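Local atomic coordinates of putative esterase/lipase/thioesterase (Silicibacter sp., PDB entry 2PBL), a protein that probably hydrolyses ester or thioester bonds as a serine hydrolase of the alpha/beta-hydrolase fold, its natural substrate being unknown. Residues Ser110-Gln115 with Gly140-Arg145; Gln115-Val120 with Pro149-Glu154; Val132-Ser137 with Val164-Leu169; Ser170-Leu175 with Ala193-Glu198. All coordinates share one frame; numbering follows the deposited sequence.

Contact 1 (Ser110-Gln115 with Gly140-Arg145); sequences SEITQQ and GHLVAR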
loop_
_atom_site.group_PDB
_atom_site.type_symbol
_atom_site.label_atom_id
_atom_site.label_comp_id
_atom_site.label_asym_id
_atom_site.label_seq_id
_atom_site.Cartn_x
_atom_site.Cartn_y
_atom_site.Cartn_z
ATOM N N SER A 110 -2.208 14.337 -2.672
ATOM C CA SER A 110 -3.547 14.239 -3.308
ATOM C C SER A 110 -3.495 13.794 -4.767
ATOM O O SER A 110 -4.416 13.137 -5.269
ATOM C CB SER A 110 -4.327 15.546 -3.179
ATOM O OG SER A 110 -3.702 16.586 -3.915
ATOM N N GLU A 111 -2.448 14.201 -5.473
ATOM C CA GLU A 111 -2.238 13.753 -6.855
ATOM C C GLU A 111 -1.835 12.287 -6.884
ATOM O O GLU A 111 -2.164 11.549 -7.803
ATOM C CB GLU A 111 -1.134 14.556 -7.543
ATOM C CG GLU A 111 -1.398 16.023 -7.631
ATOM C CD GLU A 111 -0.275 16.735 -8.334
ATOM O OE1 GLU A 111 -0.213 16.678 -9.600
ATOM O OE2 GLU A 111 0.531 17.335 -7.606
ATOM N N ILE A 112 -1.059 11.863 -5.889
ATOM C CA ILE A 112 -0.689 10.460 -5.812
ATOM C C ILE A 112 -1.922 9.566 -5.623
ATOM O O ILE A 112 -2.078 8.491 -6.227
ATOM C CB ILE A 112 0.346 10.181 -4.671
ATOM C CG1 ILE A 112 1.635 11.000 -4.899
ATOM C CG2 ILE A 112 0.699 8.668 -4.678
ATOM C CD1 ILE A 112 2.670 10.860 -3.814
ATOM N N THR A 113 -2.799 10.014 -4.750
ATOM C CA THR A 113 -4.078 9.350 -4.532
ATOM C C THR A 113 -4.850 9.142 -5.870
ATOM O O THR A 113 -5.357 8.029 -6.176
ATOM C CB THR A 113 -4.839 10.215 -3.475
ATOM O OG1 THR A 113 -4.184 9.973 -2.212
ATOM C CG2 THR A 113 -6.267 9.754 -3.340
ATOM N N GLN A 114 -4.853 10.195 -6.698
ATOM C CA GLN A 114 -5.541 10.168 -7.992
ATOM C C GLN A 114 -4.856 9.160 -8.902
ATOM O O GLN A 114 -5.529 8.410 -9.571
ATOM C CB GLN A 114 -5.671 11.597 -8.603
ATOM C CG GLN A 114 -6.493 12.502 -7.786
ATOM C CD GLN A 114 -7.928 12.073 -7.700
ATOM O OE1 GLN A 114 -8.518 11.683 -8.700
ATOM N NE2 GLN A 114 -8.508 12.142 -6.498
ATOM N N GLN A 115 -3.522 9.103 -8.882
ATOM C CA GLN A 115 -2.763 8.125 -9.651
ATOM C C GLN A 115 -3.036 6.674 -9.257
ATOM O O GLN A 115 -3.190 5.807 -10.120
ATOM C CB GLN A 115 -1.265 8.405 -9.547
ATOM C CG GLN A 115 -0.863 9.632 -10.323
ATOM C CD GLN A 115 0.634 10.024 -10.209
ATOM O OE1 GLN A 115 1.501 9.218 -9.827
ATOM N NE2 GLN A 115 0.930 11.281 -10.599
ATOM N N GLY A 140 -0.399 2.133 2.515
ATOM C CA GLY A 140 -1.538 1.748 3.345
ATOM C C GLY A 140 -2.490 2.929 3.303
ATOM O O GLY A 140 -3.713 2.757 3.251
ATOM N N HIS A 141 -1.925 4.127 3.359
ATOM C CA HIS A 141 -2.714 5.338 3.194
ATOM C C HIS A 141 -3.426 5.322 1.847
ATOM O O HIS A 141 -4.661 5.529 1.745
ATOM C CB HIS A 141 -1.822 6.558 3.303
ATOM C CG HIS A 141 -2.442 7.788 2.723
ATOM N ND1 HIS A 141 -2.307 8.107 1.396
ATOM C CD2 HIS A 141 -3.233 8.738 3.274
ATOM C CE1 HIS A 141 -3.013 9.195 1.143
ATOM N NE2 HIS A 141 -3.573 9.611 2.270
ATOM N N LEU A 142 -2.685 5.016 0.808
ATOM C CA LEU A 142 -3.243 5.071 -0.547
ATOM C C LEU A 142 -4.344 4.017 -0.792
ATOM O O LEU A 142 -5.361 4.288 -1.437
ATOM C CB LEU A 142 -2.110 4.931 -1.551
ATOM C CG LEU A 142 -1.095 6.093 -1.592
ATOM C CD1 LEU A 142 0.191 5.670 -2.307
ATOM C CD2 LEU A 142 -1.775 7.363 -2.228
ATOM N N VAL A 143 -4.182 2.807 -0.258
ATOM C CA VAL A 143 -5.258 1.827 -0.442
ATOM C C VAL A 143 -6.499 2.202 0.373
ATOM O O VAL A 143 -7.602 1.963 -0.075
ATOM C CB VAL A 143 -4.845 0.336 -0.242
ATOM C CG1 VAL A 143 -3.868 -0.102 -1.330
ATOM C CG2 VAL A 143 -4.335 0.054 1.168
ATOM N N ALA A 144 -6.327 2.851 1.532
ATOM C CA ALA A 144 -7.452 3.317 2.333
ATOM C C ALA A 144 -8.304 4.389 1.580
ATOM O O ALA A 144 -9.518 4.322 1.584
ATOM C CB ALA A 144 -6.971 3.850 3.627
ATOM N N ARG A 145 -7.649 5.267 0.867
ATOM C CA ARG A 145 -8.302 6.306 0.055
ATOM C C ARG A 145 -9.114 5.742 -1.098
ATOM O O ARG A 145 -9.962 6.448 -1.677
ATOM C CB ARG A 145 -7.229 7.219 -0.535
ATOM C CG ARG A 145 -6.360 7.921 0.463
ATOM C CD ARG A 145 -7.162 8.956 1.207
ATOM N NE ARG A 145 -7.489 10.061 0.277
ATOM C CZ ARG A 145 -8.699 10.473 -0.125
ATOM N NH1 ARG A 145 -9.843 9.930 0.272
ATOM N NH2 ARG A 145 -8.740 11.475 -0.992
#

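Contact 2 (Gln115-Val120 with Pro149-Glu154); sequences QISQAV and PEVLPE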
loop_
_atom_site.group_PDB
_atom_site.type_symbol
_atom_site.label_atom_id
_atom_site.label_comp_id
_atom_site.label_asym_id
_atom_site.label_seq_id
_atom_site.Cartn_x
_atom_site.Cartn_y
_atom_site.Cartn_z
ATOM N N GLN A 115 -3.522 9.103 -8.882
ATOM C CA GLN A 115 -2.763 8.125 -9.651
ATOM C C GLN A 115 -3.036 6.674 -9.257
ATOM O O GLN A 115 -3.190 5.807 -10.120
ATOM C CB GLN A 115 -1.265 8.405 -9.547
ATOM C CG GLN A 115 -0.863 9.632 -10.323
ATOM C CD GLN A 115 0.634 10.024 -10.209
ATOM O OE1 GLN A 115 1.501 9.218 -9.827
ATOM N NE2 GLN A 115 0.930 11.281 -10.599
ATOM N N ILE A 116 -3.138 6.411 -7.947
ATOM C CA ILE A 116 -3.484 5.066 -7.465
ATOM C C ILE A 116 -4.871 4.701 -7.971
ATOM O O ILE A 116 -5.091 3.567 -8.411
ATOM C CB ILE A 116 -3.390 4.956 -5.916
ATOM C CG1 ILE A 116 -1.985 5.295 -5.462
ATOM C CG2 ILE A 116 -3.727 3.557 -5.462
ATOM C CD1 ILE A 116 -0.937 4.469 -6.250
ATOM N N SER A 117 -5.806 5.659 -7.979
ATOM C CA SER A 117 -7.110 5.401 -8.512
ATOM C C SER A 117 -7.031 4.996 -10.001
ATOM O O SER A 117 -7.688 4.059 -10.438
ATOM C CB SER A 117 -8.025 6.627 -8.377
ATOM O OG SER A 117 -9.323 6.313 -8.888
ATOM N N GLN A 118 -6.259 5.738 -10.766
ATOM C CA GLN A 118 -6.035 5.438 -12.153
ATOM C C GLN A 118 -5.410 4.035 -12.341
ATOM O O GLN A 118 -5.815 3.276 -13.233
ATOM C CB GLN A 118 -5.166 6.531 -12.792
ATOM C CG GLN A 118 -5.840 7.889 -12.912
ATOM C CD GLN A 118 -7.072 7.856 -13.840
ATOM O OE1 GLN A 118 -7.025 7.305 -14.967
ATOM N NE2 GLN A 118 -8.175 8.449 -13.376
ATOM N N ALA A 119 -4.451 3.683 -11.478
ATOM C CA ALA A 119 -3.772 2.393 -11.537
ATOM C C ALA A 119 -4.689 1.222 -11.224
ATOM O O ALA A 119 -4.688 0.253 -11.962
ATOM C CB ALA A 119 -2.564 2.376 -10.579
ATOM N N VAL A 120 -5.459 1.322 -10.131
ATOM C CA VAL A 120 -6.386 0.263 -9.708
ATOM C C VAL A 120 -7.383 0.064 -10.835
ATOM O O VAL A 120 -7.643 -1.071 -11.229
ATOM C CB VAL A 120 -7.100 0.628 -8.375
ATOM C CG1 VAL A 120 -8.185 -0.353 -8.021
ATOM C CG2 VAL A 120 -6.080 0.761 -7.178
ATOM N N PRO A 149 -15.697 6.902 -2.589
ATOM C CA PRO A 149 -16.404 6.915 -3.873
ATOM C C PRO A 149 -16.163 8.102 -4.759
ATOM O O PRO A 149 -16.515 8.079 -5.945
ATOM C CB PRO A 149 -17.883 6.847 -3.461
ATOM C CG PRO A 149 -17.814 6.166 -2.077
ATOM C CD PRO A 149 -16.643 6.835 -1.462
ATOM N N GLU A 150 -15.641 9.180 -4.183
ATOM C CA GLU A 150 -15.281 10.365 -4.955
ATOM C C GLU A 150 -13.933 10.190 -5.630
ATOM O O GLU A 150 -13.572 10.926 -6.545
ATOM C CB GLU A 150 -15.279 11.572 -4.004
ATOM C CG GLU A 150 -15.262 12.892 -4.663
ATOM C CD GLU A 150 -15.416 14.035 -3.679
ATOM O OE1 GLU A 150 -16.547 14.231 -3.184
ATOM O OE2 GLU A 150 -14.448 14.817 -3.482
ATOM N N VAL A 151 -13.160 9.218 -5.158
ATOM C CA VAL A 151 -11.843 8.937 -5.704
ATOM C C VAL A 151 -11.821 7.832 -6.768
ATOM O O VAL A 151 -11.268 8.031 -7.856
ATOM C CB VAL A 151 -10.839 8.657 -4.561
ATOM C CG1 VAL A 151 -9.472 8.297 -5.085
ATOM C CG2 VAL A 151 -10.738 9.902 -3.639
ATOM N N LEU A 152 -12.392 6.668 -6.463
ATOM C CA LEU A 152 -12.371 5.500 -7.376
ATOM C C LEU A 152 -13.762 5.298 -8.035
ATOM O O LEU A 152 -14.750 5.503 -7.371
ATOM C CB LEU A 152 -11.983 4.272 -6.537
ATOM C CG LEU A 152 -11.695 2.977 -7.288
ATOM C CD1 LEU A 152 -10.384 3.084 -7.954
ATOM C CD2 LEU A 152 -11.691 1.836 -6.301
ATOM N N PRO A 153 -13.830 4.984 -9.345
ATOM C CA PRO A 153 -15.123 4.789 -9.994
ATOM C C PRO A 153 -15.957 3.700 -9.323
ATOM O O PRO A 153 -15.393 2.725 -8.840
ATOM C CB PRO A 153 -14.765 4.375 -11.447
ATOM C CG PRO A 153 -13.404 4.883 -11.665
ATOM C CD PRO A 153 -12.725 4.855 -10.304
ATOM N N GLU A 154 -17.271 3.910 -9.272
ATOM C CA GLU A 154 -18.233 2.929 -8.716
ATOM C C GLU A 154 -17.991 1.503 -9.256
ATOM O O GLU A 154 -18.001 0.514 -8.508
ATOM C CB GLU A 154 -19.648 3.373 -9.110
ATOM C CG GLU A 154 -20.760 2.464 -8.675
ATOM C CD GLU A 154 -21.085 2.632 -7.220
ATOM O OE1 GLU A 154 -20.764 1.710 -6.415
ATOM O OE2 GLU A 154 -21.639 3.713 -6.894
#

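Contact 3 (Val132-Ser137 with Val164-Leu169); sequences VLAGHS and VPISPL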
loop_
_atom_site.group_PDB
_atom_site.type_symbol
_atom_site.label_atom_id
_atom_site.label_comp_id
_atom_site.label_asym_id
_atom_site.label_seq_id
_atom_site.Cartn_x
_atom_site.Cartn_y
_atom_site.Cartn_z
ATOM N N VAL A 132 -8.969 -7.140 -4.189
ATOM C CA VAL A 132 -8.459 -6.976 -2.822
ATOM C C VAL A 132 -7.257 -6.024 -2.901
ATOM O O VAL A 132 -6.454 -6.073 -3.841
ATOM C CB VAL A 132 -8.163 -8.299 -2.072
ATOM C CG1 VAL A 132 -9.481 -9.094 -1.810
ATOM C CG2 VAL A 132 -7.080 -9.171 -2.798
ATOM N N LEU A 133 -7.162 -5.157 -1.899
ATOM C CA LEU A 133 -6.152 -4.143 -1.827
ATOM C C LEU A 133 -5.332 -4.283 -0.581
ATOM O O LEU A 133 -5.890 -4.479 0.492
ATOM C CB LEU A 133 -6.822 -2.753 -1.765
ATOM C CG LEU A 133 -7.702 -2.290 -2.948
ATOM C CD1 LEU A 133 -8.167 -0.855 -2.764
ATOM C CD2 LEU A 133 -6.987 -2.505 -4.285
ATOM N N ALA A 134 -4.010 -4.173 -0.716
ATOM C CA ALA A 134 -3.160 -4.019 0.468
ATOM C C ALA A 134 -2.086 -3.007 0.114
ATOM O O ALA A 134 -1.753 -2.810 -1.049
ATOM C CB ALA A 134 -2.539 -5.322 0.926
ATOM N N GLY A 135 -1.557 -2.377 1.127
ATOM C CA GLY A 135 -0.557 -1.342 0.928
ATOM C C GLY A 135 0.152 -1.044 2.233
ATOM O O GLY A 135 -0.454 -1.096 3.316
ATOM N N HIS A 136 1.437 -0.719 2.108
ATOM C CA HIS A 136 2.297 -0.537 3.258
ATOM C C HIS A 136 2.677 0.909 3.509
ATOM O O HIS A 136 3.175 1.589 2.594
ATOM C CB HIS A 136 3.534 -1.411 3.013
ATOM C CG HIS A 136 4.598 -1.308 4.063
ATOM N ND1 HIS A 136 5.911 -1.050 3.748
ATOM C CD2 HIS A 136 4.549 -1.454 5.405
ATOM C CE1 HIS A 136 6.632 -1.036 4.854
ATOM N NE2 HIS A 136 5.828 -1.252 5.878
ATOM N N SER A 137 2.398 1.395 4.713
ATOM C CA SER A 137 2.869 2.718 5.125
ATOM C C SER A 137 2.141 3.792 4.264
ATOM O O SER A 137 0.878 3.852 4.336
ATOM C CB SER A 137 4.398 2.718 5.088
ATOM O OG SER A 137 4.946 3.780 5.879
ATOM N N VAL A 164 -6.667 -4.118 3.208
ATOM C CA VAL A 164 -5.709 -4.401 4.306
ATOM C C VAL A 164 -4.537 -3.432 4.248
ATOM O O VAL A 164 -3.505 -3.711 3.608
ATOM C CB VAL A 164 -5.191 -5.872 4.299
ATOM C CG1 VAL A 164 -4.304 -6.148 5.534
ATOM C CG2 VAL A 164 -6.356 -6.832 4.267
ATOM N N PRO A 165 -4.682 -2.273 4.916
ATOM C CA PRO A 165 -3.597 -1.284 5.036
ATOM C C PRO A 165 -2.650 -1.759 6.101
ATOM O O PRO A 165 -3.079 -2.047 7.228
ATOM C CB PRO A 165 -4.328 -0.040 5.563
ATOM C CG PRO A 165 -5.775 -0.303 5.336
ATOM C CD PRO A 165 -5.917 -1.737 5.546
ATOM N N ILE A 166 -1.398 -1.957 5.705
ATOM C CA ILE A 166 -0.404 -2.501 6.560
ATOM C C ILE A 166 0.407 -1.304 7.069
ATOM O O ILE A 166 1.047 -0.591 6.281
ATOM C CB ILE A 166 0.492 -3.466 5.780
ATOM C CG1 ILE A 166 -0.348 -4.588 5.115
ATOM C CG2 ILE A 166 1.540 -4.008 6.709
ATOM C CD1 ILE A 166 0.467 -5.412 3.980
ATOM N N SER A 167 0.356 -1.065 8.376
ATOM C CA SER A 167 1.083 0.040 8.985
ATOM C C SER A 167 0.759 1.351 8.262
ATOM O O SER A 167 1.654 2.096 7.846
ATOM C CB SER A 167 2.570 -0.264 8.935
ATOM O OG SER A 167 2.812 -1.612 9.362
ATOM N N PRO A 168 -0.551 1.675 8.153
ATOM C CA PRO A 168 -0.932 2.865 7.415
ATOM C C PRO A 168 -0.715 4.232 8.114
ATOM O O PRO A 168 -0.629 4.347 9.351
ATOM C CB PRO A 168 -2.448 2.690 7.273
ATOM C CG PRO A 168 -2.824 1.966 8.571
ATOM C CD PRO A 168 -1.721 0.937 8.673
ATOM N N LEU A 169 -0.604 5.249 7.286
ATOM C CA LEU A 169 -0.751 6.629 7.752
ATOM C C LEU A 169 -2.232 6.969 7.552
ATOM O O LEU A 169 -2.686 7.106 6.389
ATOM C CB LEU A 169 0.146 7.554 6.953
ATOM C CG LEU A 169 1.578 7.117 7.348
ATOM C CD1 LEU A 169 2.591 7.178 6.274
ATOM C CD2 LEU A 169 1.979 7.921 8.584
#

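Contact 4 (Ser170-Leu175 with Ala193-Glu198); sequences SDLRPL and AESPVE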
loop_
_atom_site.group_PDB
_atom_site.type_symbol
_atom_site.label_atom_id
_atom_site.label_comp_id
_atom_site.label_asym_id
_atom_site.label_seq_id
_atom_site.Cartn_x
_atom_site.Cartn_y
_atom_site.Cartn_z
ATOM N N SER A 170 -2.963 7.181 8.653
ATOM C CA SER A 170 -4.406 7.436 8.604
ATOM C C SER A 170 -4.833 8.869 8.876
ATOM O O SER A 170 -5.948 9.289 8.502
ATOM C CB SER A 170 -5.130 6.503 9.559
ATOM O OG SER A 170 -4.759 6.758 10.896
ATOM N N ASP A 171 -3.929 9.602 9.528
ATOM C CA ASP A 171 -4.144 10.968 9.883
ATOM C C ASP A 171 -2.860 11.631 9.454
ATOM O O ASP A 171 -1.764 11.310 9.972
ATOM C CB ASP A 171 -4.379 11.056 11.386
ATOM C CG ASP A 171 -4.767 12.459 11.840
ATOM O OD1 ASP A 171 -4.619 13.427 11.068
ATOM O OD2 ASP A 171 -5.202 12.575 12.986
ATOM N N LEU A 172 -2.949 12.476 8.432
ATOM C CA LEU A 172 -1.758 13.165 7.978
ATOM C C LEU A 172 -1.418 14.450 8.749
ATOM O O LEU A 172 -0.353 15.005 8.535
ATOM C CB LEU A 172 -1.877 13.472 6.493
ATOM C CG LEU A 172 -2.187 12.265 5.583
ATOM C CD1 LEU A 172 -2.010 12.709 4.088
ATOM C CD2 LEU A 172 -1.346 11.054 5.870
ATOM N N ARG A 173 -2.290 14.911 9.625
ATOM C CA ARG A 173 -2.028 16.165 10.361
ATOM C C ARG A 173 -0.690 16.192 11.109
ATOM O O ARG A 173 0.039 17.176 11.048
ATOM C CB ARG A 173 -3.123 16.448 11.354
ATOM C CG ARG A 173 -4.497 16.828 10.777
ATOM C CD ARG A 173 -5.451 16.633 11.950
ATOM N NE ARG A 173 -6.838 16.911 11.664
ATOM C CZ ARG A 173 -7.831 16.014 11.591
ATOM N NH1 ARG A 173 -9.051 16.462 11.325
ATOM N NH2 ARG A 173 -7.650 14.700 11.786
ATOM N N PRO A 174 -0.340 15.107 11.800
ATOM C CA PRO A 174 0.947 15.177 12.513
ATOM C C PRO A 174 2.159 15.283 11.599
ATOM O O PRO A 174 3.225 15.673 12.061
ATOM C CB PRO A 174 0.984 13.856 13.305
ATOM C CG PRO A 174 -0.386 13.320 13.252
ATOM C CD PRO A 174 -1.004 13.812 12.009
ATOM N N LEU A 175 2.016 14.953 10.302
ATOM C CA LEU A 175 3.129 15.093 9.378
ATOM C C LEU A 175 3.491 16.539 9.088
ATOM O O LEU A 175 4.584 16.795 8.584
ATOM C CB LEU A 175 2.883 14.364 8.060
ATOM C CG LEU A 175 2.582 12.888 8.189
ATOM C CD1 LEU A 175 2.372 12.341 6.806
ATOM C CD2 LEU A 175 3.742 12.173 8.898
ATOM N N ALA A 193 -8.050 16.777 4.233
ATOM C CA ALA A 193 -8.657 16.280 3.008
ATOM C C ALA A 193 -8.131 14.895 2.608
ATOM O O ALA A 193 -8.882 14.059 2.100
ATOM C CB ALA A 193 -8.388 17.234 1.882
ATOM N N GLU A 194 -6.840 14.677 2.821
ATOM C CA GLU A 194 -6.206 13.398 2.442
ATOM C C GLU A 194 -6.090 12.348 3.565
ATOM O O GLU A 194 -5.465 11.312 3.355
ATOM C CB GLU A 194 -4.850 13.614 1.784
ATOM C CG GLU A 194 -4.984 14.110 0.335
ATOM C CD GLU A 194 -5.722 13.153 -0.510
ATOM O OE1 GLU A 194 -5.468 11.954 -0.359
ATOM O OE2 GLU A 194 -6.630 13.566 -1.303
ATOM N N SER A 195 -6.715 12.602 4.710
ATOM C CA SER A 195 -6.651 11.703 5.836
ATOM C C SER A 195 -7.819 10.714 5.813
ATOM O O SER A 195 -8.962 11.103 5.887
ATOM C CB SER A 195 -6.688 12.465 7.164
ATOM O OG SER A 195 -5.584 13.345 7.279
ATOM N N PRO A 196 -7.521 9.420 5.720
ATOM C CA PRO A 196 -8.508 8.357 5.799
ATOM C C PRO A 196 -9.432 8.431 7.027
ATOM O O PRO A 196 -10.599 8.091 6.922
ATOM C CB PRO A 196 -7.609 7.110 5.825
ATOM C CG PRO A 196 -6.486 7.512 5.031
ATOM C CD PRO A 196 -6.198 8.862 5.390
ATOM N N VAL A 197 -8.939 8.898 8.180
ATOM C CA VAL A 197 -9.817 9.007 9.342
ATOM C C VAL A 197 -10.981 9.976 9.089
ATOM O O VAL A 197 -12.016 9.844 9.726
ATOM C CB VAL A 197 -9.100 9.435 10.654
ATOM C CG1 VAL A 197 -8.110 8.443 11.050
ATOM C CG2 VAL A 197 -8.496 10.836 10.532
ATOM N N GLU A 198 -10.821 10.890 8.132
ATOM C CA GLU A 198 -11.872 11.871 7.778
ATOM C C GLU A 198 -12.945 11.396 6.819
ATOM O O GLU A 198 -13.930 12.094 6.575
ATOM C CB GLU A 198 -11.207 13.099 7.167
ATOM C CG GLU A 198 -10.309 13.762 8.133
ATOM C CD GLU A 198 -11.052 14.284 9.354
ATOM O OE1 GLU A 198 -12.037 15.029 9.169
ATOM O OE2 GLU A 198 -10.634 13.934 10.484
#

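Contact 1 (Ser110-Gln115 with Gly140-Arg145)
The imidazole of H141 meets T113 at its edge, with OG1 of T113 near the ring plane and 3.6 Å from CE1 of H141. One face of the ring carries CG of R145, which lies 3.6 Å above the plane and toward the rim. The guanidinium of R145 meets CG2 of T113 obliquely, at 3.8 Å from NH2 of R145. The R145 chain is bent at chi2 (-69°) and chi3 (-70°), and its side chain crosses that of T113 at about a right angle. Beside this group, CD2 of L142 packs 3.7 Å from CG2 of I112. The axes of 110-115 and 140-145 cross at -64° and come within 9.6 Å of each other. The polar ends are tied together through E194. Its OE1 takes T113 OG1 and R145 NE, and its backbone O takes H141 NE2. D148 pairs with NH1 of R145. An alanine in place of R145 would probably leave the E194 and D148 carboxylates without their cationic mate and take the CG packing from one face of the H141 ring. The chemistry implies a buried helix crossing with an apolar side at L142 and a polar side where the charge of R145 is probably balanced by E194 and D148.

Contact 2 (Gln115-Val120 with Pro149-Glu154)
S117 and L152 come together where the middle of helix 109-126 packs against the loop leading from helix 138-145 to helix 154-157. It is a small helix-to-loop contact, largely buried, with one hydrogen bond and a few apolar touches. The CA atoms of S117 and L152 are 5.4 Å apart. The hydroxyl of S117 donates to the backbone O of V151, with OG of S117 2.8 Å from that oxygen. OG is anti to the backbone N of S117 (chi1 -178°), which turns it to the loop. The donor stands above the V151 carbonyl plane, 42° out of it. On the same serine, CB lies 4.0 Å from CG1 of V151. The hydroxyl also packs against L152, where OG of S117 is 3.5 Å from both CA and CD1 of L152. CD of P153 lies 4.0 Å from OG of S117. One turn further along the helix, CG1 of V120 touches CD1 of L152 at 4.1 Å, and the two side chains cross at about a right angle. T121 of the same helix also touches L152 and P153. Beyond the helix, the O of L152 is bonded by the hydroxyl of Y203. An alanine at S117 would probably leave the V151 carbonyl without this donor and the loop less firmly tied to the helix. The contact thus sets one polar anchor among aliphatic groups. One hydroxyl ties the V151 carbonyl to the helix, and L152 and V120 fill in beside it.

Contact 3 (Val132-Ser137 with Val164-Leu169)
L133 starts the pairing with strand 160-166: its backbone O accepts from N of V164 at 2.8 Å. A134 follows, bridged in parallel to V164. Its CB shares a sheet face with V164 and I166, and it lies 4.3 Å from CD1 of I166. G135 pairs with P165. Its N makes a weak bond to O of V164, while its O takes N of I166 at 2.7 Å in a nearly straight bond (168°). H136 is bridged to I166. Its side chain crosses that of I166 at about a right angle, with CD2 of H136 4.2 Å from CG2 of I166. CB of S137 lies over the centre of one face of the H136 ring. S137 leaves the strand with phi 67° and psi -119°. Its N still bonds to O of I166 at 2.9 Å, and its CA comes 3.0 Å from O of S167. The S137 hydroxyl bonds to H242 NE2, and S167 OG bonds to OE2 of E215. A strained turn between strand 131-136 and helix 138-145, with G135, S137 and G139, is consistent with the nucleophile elbow of alpha/beta hydrolases, and S137, H242 and E215 with a Ser-His-Glu triad.

Contact 4 (Ser170-Leu175 with Ala193-Glu198)
R173 and E198 meet at about a right angle, their guanidinium and carboxylate planes 89° apart. They belong to a salt-bridge network with D171, built beside an Asx turn in which OD1 of D171 accepts from N of R173. The contact joins two loops of the alpha/beta-hydrolase fold, one after strand 160-166 and one after helix 188-193. The R173 chain is extended from CG to NE, and its guanidinium has OE2 of E198 at the edge, near the plane. Both bonds to OE2 of E198 are weak, 3.1 Å from NH1 and 3.3 Å from NH2 of R173. D171 OD2 is also in plane at the guanidinium edge. CG2 of V197 approaches that group obliquely, 4.1 Å from NH2 of R173. L172 and E194 lie side by side and point the same way, CD1 of L172 being 3.8 Å from CB of E194. The S195 hydroxyl accepts from N of L172 at 3.0 Å, in a nearly straight bond, and also bonds to O of A191. S170 OG bonds to O of Q222 and lies 3.8 Å from CG1 of V197. The S170 carbonyl faces the start of the 3-10 turn 196-198: its O accepts from N of V197 at 3.0 Å and lies 3.2 Å from CD of P196.

How the contacts relate
Contact 3 is the most central, in the sheet, and is held mainly by backbone bonds. Contacts 1 and 2 share helix 109-126, and both lie to one side of that sheet. Contact 1 is a buried crossing of two helices whose polar ends bond to E194 of contact 4. Contact 2 lies farther from the chain's centre and joins one serine bond to a few apolar touches. Contact 4 is partly buried and is the one with charged pairs across its own segments. Its E194 reaches R145 and H141, which joins contacts 1 and 4. Helix 138-145 of contact 1 follows strand 131-136 of contact 3. Contacts 2 and 4 do not touch.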